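Local coordinates for protein putative fimbrium tip subunit Fim1C (Bacteroides ovatus, PDB 4EPS) that is probably a component of the tip of fimbriae, the filamentous cell-surface appendages that mediate adhesion and biofilm formation, at residues A[106-111]-A[156-161]; A[138-143]-A[151-156]. One frame throughout, in Å; residues are numbered along the deposited sequence. Where two conformers were deposited one is given.

Contact 1 of 2, residues A[106-111]-A[156-161]; sequences GDDFFA and THRMSL
Asp108 and Arg158 carry this contact, a single charged pair that ties a loop to the short break in strand 148-174. Walking along 106-111, the first residue to meet the strand is Asp108. Its carboxylate meets a guanidinium coming from the opposite direction, chi1 of 177° having put CG opposite the backbone N. Asp108 OD2 receives Arg158 NH2 at 2.8 Å on its syn lone pair, in a bent salt-bridge hydrogen bond with the two flat groups turned 32° apart. The other oxygen folds back to its own loop: Phe110 N approaches Asp108 OD1 at 3.3 Å from above the carboxylate plane, closing an Asx turn. With an alanine here, Arg158 NH2 is likely to lose this anionic partner and the turn its side-chain acceptor. At Phe110, CB lies 4.1 Å from Arg158 NH1, while the ring leads away and takes CD2 of Phe109 over the centre of one face. Ala111 comes last, its CA 4.3 Å from Arg158 NH2. The arginine bends at chi2 and chi3 to present this end, and its remaining nitrogens are used too, NE in a salt bridge to Glu249 and NH1 in a hydrogen bond to Thr136. Backbone and side chain together define an Asx turn superposed on a type I beta turn, which leads into helix 111-115 and is joined by the salt bridge to strand 148-174 of the fimbrillin-like region.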
loop_
_atom_site.group_PDB
_atom_site.type_symbol
_atom_site.label_atom_id
_atom_site.label_comp_id
_atom_site.label_asym_id
_atom_site.label_seq_id
_atom_site.Cartn_x
_atom_site.Cartn_y
_atom_site.Cartn_z
ATOM N N GLY A 106 -46.580 45.412 -11.671
ATOM C CA GLY A 106 -46.414 43.962 -11.638
ATOM C C GLY A 106 -46.206 43.371 -10.256
ATOM O O GLY A 106 -46.038 44.108 -9.276
ATOM N N ASP A 107 -46.204 42.019 -10.179
ATOM C CA ASP A 107 -46.043 41.308 -8.909
ATOM C C ASP A 107 -44.549 41.069 -8.566
ATOM O O ASP A 107 -44.238 40.520 -7.498
ATOM C CB ASP A 107 -46.833 39.983 -8.927
ATOM C CG ASP A 107 -48.315 40.150 -9.235
ATOM O OD1 ASP A 107 -49.019 40.818 -8.438
ATOM O OD2 ASP A 107 -48.770 39.619 -10.273
ATOM N N ASP A 108 -43.624 41.523 -9.441
ATOM C CA ASP A 108 -42.178 41.399 -9.211
ATOM C C ASP A 108 -41.543 42.791 -9.289
ATOM O O ASP A 108 -41.283 43.298 -10.383
ATOM C CB ASP A 108 -41.547 40.411 -10.219
ATOM C CG ASP A 108 -40.028 40.252 -10.143
ATOM O OD1 ASP A 108 -39.418 40.747 -9.160
ATOM O OD2 ASP A 108 -39.452 39.672 -11.076
ATOM N N PHE A 109 -41.277 43.406 -8.114
ATOM C CA PHE A 109 -40.727 44.766 -8.044
ATOM C C PHE A 109 -39.403 44.942 -8.809
ATOM O O PHE A 109 -39.154 46.029 -9.318
ATOM C CB PHE A 109 -40.528 45.182 -6.583
ATOM C CG PHE A 109 -40.080 46.610 -6.342
ATOM C CD1 PHE A 109 -40.981 47.667 -6.441
ATOM C CD2 PHE A 109 -38.777 46.888 -5.943
ATOM C CE1 PHE A 109 -40.577 48.982 -6.186
ATOM C CE2 PHE A 109 -38.379 48.199 -5.652
ATOM C CZ PHE A 109 -39.284 49.241 -5.772
ATOM N N PHE A 110 -38.534 43.910 -8.844
ATOM C CA PHE A 110 -37.249 44.061 -9.529
ATOM C C PHE A 110 -37.206 43.368 -10.923
ATOM O O PHE A 110 -36.114 43.148 -11.462
ATOM C CB PHE A 110 -36.114 43.529 -8.641
ATOM C CG PHE A 110 -35.869 44.334 -7.380
ATOM C CD1 PHE A 110 -35.269 45.592 -7.439
ATOM C CD2 PHE A 110 -36.172 43.804 -6.130
ATOM C CE1 PHE A 110 -34.993 46.315 -6.267
ATOM C CE2 PHE A 110 -35.904 44.526 -4.959
ATOM C CZ PHE A 110 -35.304 45.770 -5.034
ATOM N N ALA A 111 -38.378 43.056 -11.509
ATOM C CA ALA A 111 -38.450 42.426 -12.841
ATOM C C ALA A 111 -37.599 43.193 -13.904
ATOM O O ALA A 111 -36.812 42.517 -14.580
ATOM C CB ALA A 111 -39.900 42.301 -13.308
ATOM N N THR A 156 -32.766 36.320 -2.947
ATOM C CA THR A 156 -32.674 35.162 -3.835
ATOM C C THR A 156 -31.835 35.590 -5.063
ATOM O O THR A 156 -31.954 36.727 -5.514
ATOM C CB THR A 156 -34.092 34.650 -4.165
ATOM O OG1 THR A 156 -34.803 34.449 -2.940
ATOM C CG2 THR A 156 -34.092 33.348 -4.936
ATOM N N HIS A 157 -31.006 34.688 -5.580
ATOM C CA HIS A 157 -30.153 34.930 -6.751
ATOM C C HIS A 157 -31.020 34.900 -8.001
ATOM O O HIS A 157 -31.839 33.971 -8.173
ATOM C CB HIS A 157 -29.028 33.883 -6.822
ATOM C CG HIS A 157 -28.050 33.973 -5.691
ATOM N ND1 HIS A 157 -26.813 34.560 -5.859
ATOM C CD2 HIS A 157 -28.169 33.558 -4.406
ATOM C CE1 HIS A 157 -26.191 34.437 -4.692
ATOM N NE2 HIS A 157 -26.974 33.853 -3.782
ATOM N N ARG A 158 -30.857 35.914 -8.869
ATOM C CA ARG A 158 -31.664 36.019 -10.083
ATOM C C ARG A 158 -31.026 35.298 -11.278
ATOM O O ARG A 158 -31.722 34.986 -12.238
ATOM C CB ARG A 158 -31.927 37.494 -10.411
ATOM C CG ARG A 158 -32.737 38.215 -9.320
ATOM C CD ARG A 158 -34.067 37.540 -9.017
ATOM N NE ARG A 158 -35.024 37.754 -10.097
ATOM C CZ ARG A 158 -36.003 38.654 -10.067
ATOM N NH1 ARG A 158 -36.181 39.414 -8.995
ATOM N NH2 ARG A 158 -36.814 38.795 -11.105
HETATM N N MSE A 159 -29.715 35.038 -11.227
HETATM C CA MSE A 159 -29.048 34.347 -12.326
HETATM C C MSE A 159 -29.054 32.845 -12.062
HETATM O O MSE A 159 -29.485 32.397 -10.993
HETATM C CB MSE A 159 -27.578 34.861 -12.475
HETATM C CG MSE A 159 -27.488 36.360 -12.825
HETATM SE SE MSE A 159 -28.406 36.780 -14.518
HETATM C CE MSE A 159 -29.978 37.767 -13.814
ATOM N N SER A 160 -28.544 32.070 -13.025
ATOM C CA SER A 160 -28.380 30.630 -12.859
ATOM C C SER A 160 -26.895 30.379 -12.703
ATOM O O SER A 160 -26.103 31.292 -12.945
ATOM C CB SER A 160 -28.981 29.877 -14.047
ATOM O OG SER A 160 -29.068 28.501 -13.708
ATOM N N LEU A 161 -26.503 29.178 -12.285
ATOM C CA LEU A 161 -25.085 28.915 -12.044
ATOM C C LEU A 161 -24.611 27.604 -12.649
ATOM O O LEU A 161 -25.211 26.552 -12.417
ATOM C CB LEU A 161 -24.832 28.908 -10.522
ATOM C CG LEU A 161 -23.369 28.707 -10.065
ATOM C CD1 LEU A 161 -22.492 29.934 -10.474
ATOM C CD2 LEU A 161 -23.313 28.470 -8.588
#

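Contact 2 of 2, residues A[138-143]-A[151-156]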
loop_
_atom_site.group_PDB
_atom_site.type_symbol
_atom_site.label_atom_id
_atom_site.label_comp_id
_atom_site.label_asym_id
_atom_site.label_seq_id
_atom_site.Cartn_x
_atom_site.Cartn_y
_atom_site.Cartn_z
ATOM N N ASN A 138 -38.308 40.058 -1.948
ATOM C CA ASN A 138 -39.705 40.366 -2.234
ATOM C C ASN A 138 -40.129 41.388 -1.166
ATOM O O ASN A 138 -39.256 41.856 -0.430
ATOM C CB ASN A 138 -40.561 39.101 -2.264
ATOM C CG ASN A 138 -40.368 38.341 -3.553
ATOM O OD1 ASN A 138 -40.303 38.906 -4.652
ATOM N ND2 ASN A 138 -40.225 37.054 -3.447
ATOM N N ALA A 139 -41.406 41.792 -1.132
ATOM C CA ALA A 139 -41.958 42.765 -0.184
ATOM C C ALA A 139 -41.744 42.271 1.258
ATOM O O ALA A 139 -42.153 41.160 1.599
ATOM C CB ALA A 139 -43.445 42.982 -0.463
ATOM N N THR A 140 -41.082 43.083 2.059
ATOM C CA THR A 140 -40.699 42.733 3.434
ATOM C C THR A 140 -41.311 43.722 4.419
ATOM O O THR A 140 -41.290 44.919 4.176
ATOM C CB THR A 140 -39.152 42.717 3.537
ATOM O OG1 THR A 140 -38.632 41.895 2.483
ATOM C CG2 THR A 140 -38.639 42.211 4.888
ATOM N N ALA A 141 -41.805 43.205 5.550
ATOM C CA ALA A 141 -42.405 44.014 6.589
ATOM C C ALA A 141 -41.400 44.358 7.676
ATOM O O ALA A 141 -40.499 43.577 8.000
ATOM C CB ALA A 141 -43.580 43.267 7.193
ATOM N N LEU A 142 -41.628 45.506 8.294
ATOM C CA LEU A 142 -40.860 45.961 9.437
ATOM C C LEU A 142 -41.345 45.183 10.675
ATOM O O LEU A 142 -42.552 44.953 10.830
ATOM C CB LEU A 142 -41.132 47.452 9.561
ATOM C CG LEU A 142 -40.300 48.292 10.484
ATOM C CD1 LEU A 142 -38.872 48.428 9.992
ATOM C CD2 LEU A 142 -40.895 49.687 10.555
ATOM N N ILE A 143 -40.419 44.755 11.520
ATOM C CA ILE A 143 -40.722 43.995 12.738
ATOM C C ILE A 143 -40.321 44.834 13.942
ATOM O O ILE A 143 -39.211 45.378 13.944
ATOM C CB ILE A 143 -39.985 42.611 12.756
ATOM C CG1 ILE A 143 -40.187 41.775 11.464
ATOM C CG2 ILE A 143 -40.301 41.784 14.024
ATOM C CD1 ILE A 143 -41.596 41.565 10.996
ATOM N N LEU A 151 -35.455 45.292 9.948
ATOM C CA LEU A 151 -35.780 44.837 8.604
ATOM C C LEU A 151 -34.890 43.678 8.322
ATOM O O LEU A 151 -33.659 43.843 8.354
ATOM C CB LEU A 151 -35.568 45.928 7.557
ATOM C CG LEU A 151 -36.669 46.917 7.363
ATOM C CD1 LEU A 151 -36.197 48.013 6.421
ATOM C CD2 LEU A 151 -37.959 46.219 6.834
ATOM N N SER A 152 -35.469 42.488 8.132
ATOM C CA SER A 152 -34.659 41.299 7.894
ATOM C C SER A 152 -35.043 40.733 6.533
ATOM O O SER A 152 -36.159 40.230 6.346
ATOM C CB SER A 152 -34.834 40.296 9.036
ATOM O OG SER A 152 -34.034 39.149 8.841
ATOM N N PHE A 153 -34.157 40.934 5.557
ATOM C CA PHE A 153 -34.410 40.539 4.178
ATOM C C PHE A 153 -33.913 39.153 3.862
ATOM O O PHE A 153 -32.828 38.747 4.303
ATOM C CB PHE A 153 -33.726 41.519 3.212
ATOM C CG PHE A 153 -34.280 42.920 3.252
ATOM C CD1 PHE A 153 -35.461 43.236 2.589
ATOM C CD2 PHE A 153 -33.648 43.914 3.995
ATOM C CE1 PHE A 153 -35.983 44.529 2.639
ATOM C CE2 PHE A 153 -34.180 45.213 4.043
ATOM C CZ PHE A 153 -35.350 45.496 3.378
ATOM N N GLN A 154 -34.684 38.453 3.034
ATOM C CA GLN A 154 -34.294 37.170 2.436
ATOM C C GLN A 154 -33.991 37.486 0.962
ATOM O O GLN A 154 -34.901 37.930 0.258
ATOM C CB GLN A 154 -35.435 36.120 2.552
ATOM C CG GLN A 154 -35.812 35.725 3.979
ATOM C CD GLN A 154 -34.747 34.913 4.649
ATOM O OE1 GLN A 154 -34.012 34.162 4.015
ATOM N NE2 GLN A 154 -34.560 35.133 5.923
ATOM N N LEU A 155 -32.750 37.295 0.508
ATOM C CA LEU A 155 -32.370 37.563 -0.897
ATOM C C LEU A 155 -32.288 36.290 -1.689
ATOM O O LEU A 155 -31.781 35.287 -1.170
ATOM C CB LEU A 155 -31.012 38.284 -1.005
ATOM C CG LEU A 155 -30.819 39.620 -0.274
ATOM C CD1 LEU A 155 -29.465 40.209 -0.637
ATOM C CD2 LEU A 155 -31.938 40.637 -0.620
ATOM N N THR A 156 -32.766 36.320 -2.947
ATOM C CA THR A 156 -32.674 35.162 -3.835
ATOM C C THR A 156 -31.835 35.590 -5.063
ATOM O O THR A 156 -31.954 36.727 -5.514
ATOM C CB THR A 156 -34.092 34.650 -4.165
ATOM O OG1 THR A 156 -34.803 34.449 -2.940
ATOM C CG2 THR A 156 -34.092 33.348 -4.936
HETATM O O HOH W 1 -37.388 39.515 2.671
HETATM O O HOH W 2 -38.259 42.611 8.812
#
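Thr140 points its side chain at Phe153, and the path from its CB outward tells most of this contact. Thr140 CB itself rests 3.8 Å from Phe153 CD1, beside the ring atoms CD1 and CE1. From there the side chain forks. The methyl, Thr140 CG2, anti to the backbone N, runs to the partner strand's backbone and touches Ser152 O at 3.5 Å. The hydroxyl, Thr140 OG1, takes the other branch, beside the backbone N (chi1 -51°), and does three things: it lies 3.4 Å from Phe153 CD1, approaching the ring obliquely; it donates to Asn138 O at 3.0 Å, from above that carbonyl plane; and it accepts a hydrogen bond from a water that in turn accepts from Gln154 N. Donor and acceptor roles of the hydroxyl are thus both filled, and its rotation is probably fixed. One residue further, a second water repeats the bridge without a side chain, its oxygen donating to Ala141 O at 2.6 Å and accepting from Ser152 N at 2.9 Å. Toward the hairpin end the contact turns apolar: Leu142 CD1 packs on Leu151 CG at 3.7 Å, and Leu151 CD2 sits near Ala141 O. Phe88 and Ala90 of strand 87-92 also meet the side chains of Leu151 and Phe153, respectively. No direct hydrogen bond joins the two segments; one water links backbone to backbone, the other a hydroxyl to backbone. The arrangement is that of an antiparallel beta hairpin, 135-145 with 148-174, with two waters bridging its strands here.

In the fold
The two contacts illustrate how one long strand can serve several neighbours in turn. Their centres lie 14 Å apart, on the same side of the chain's centre, and both use strand 148-174, with Thr156 common to the two. Contact 2 is nested inside the chain loop that contact 1 closes: 106-111 comes first, then 138-143, and after the hairpin bend 151-156 runs straight into 156-161. Contact 2 thus joins the two strands of the hairpin, whereas contact 1 brings in the loop after strand 87-92. Strand 148-174, which also pairs with 217-222 and 251-256, therefore ties hairpin and loop together in the fimbrillin-like region of this probable tip subunit.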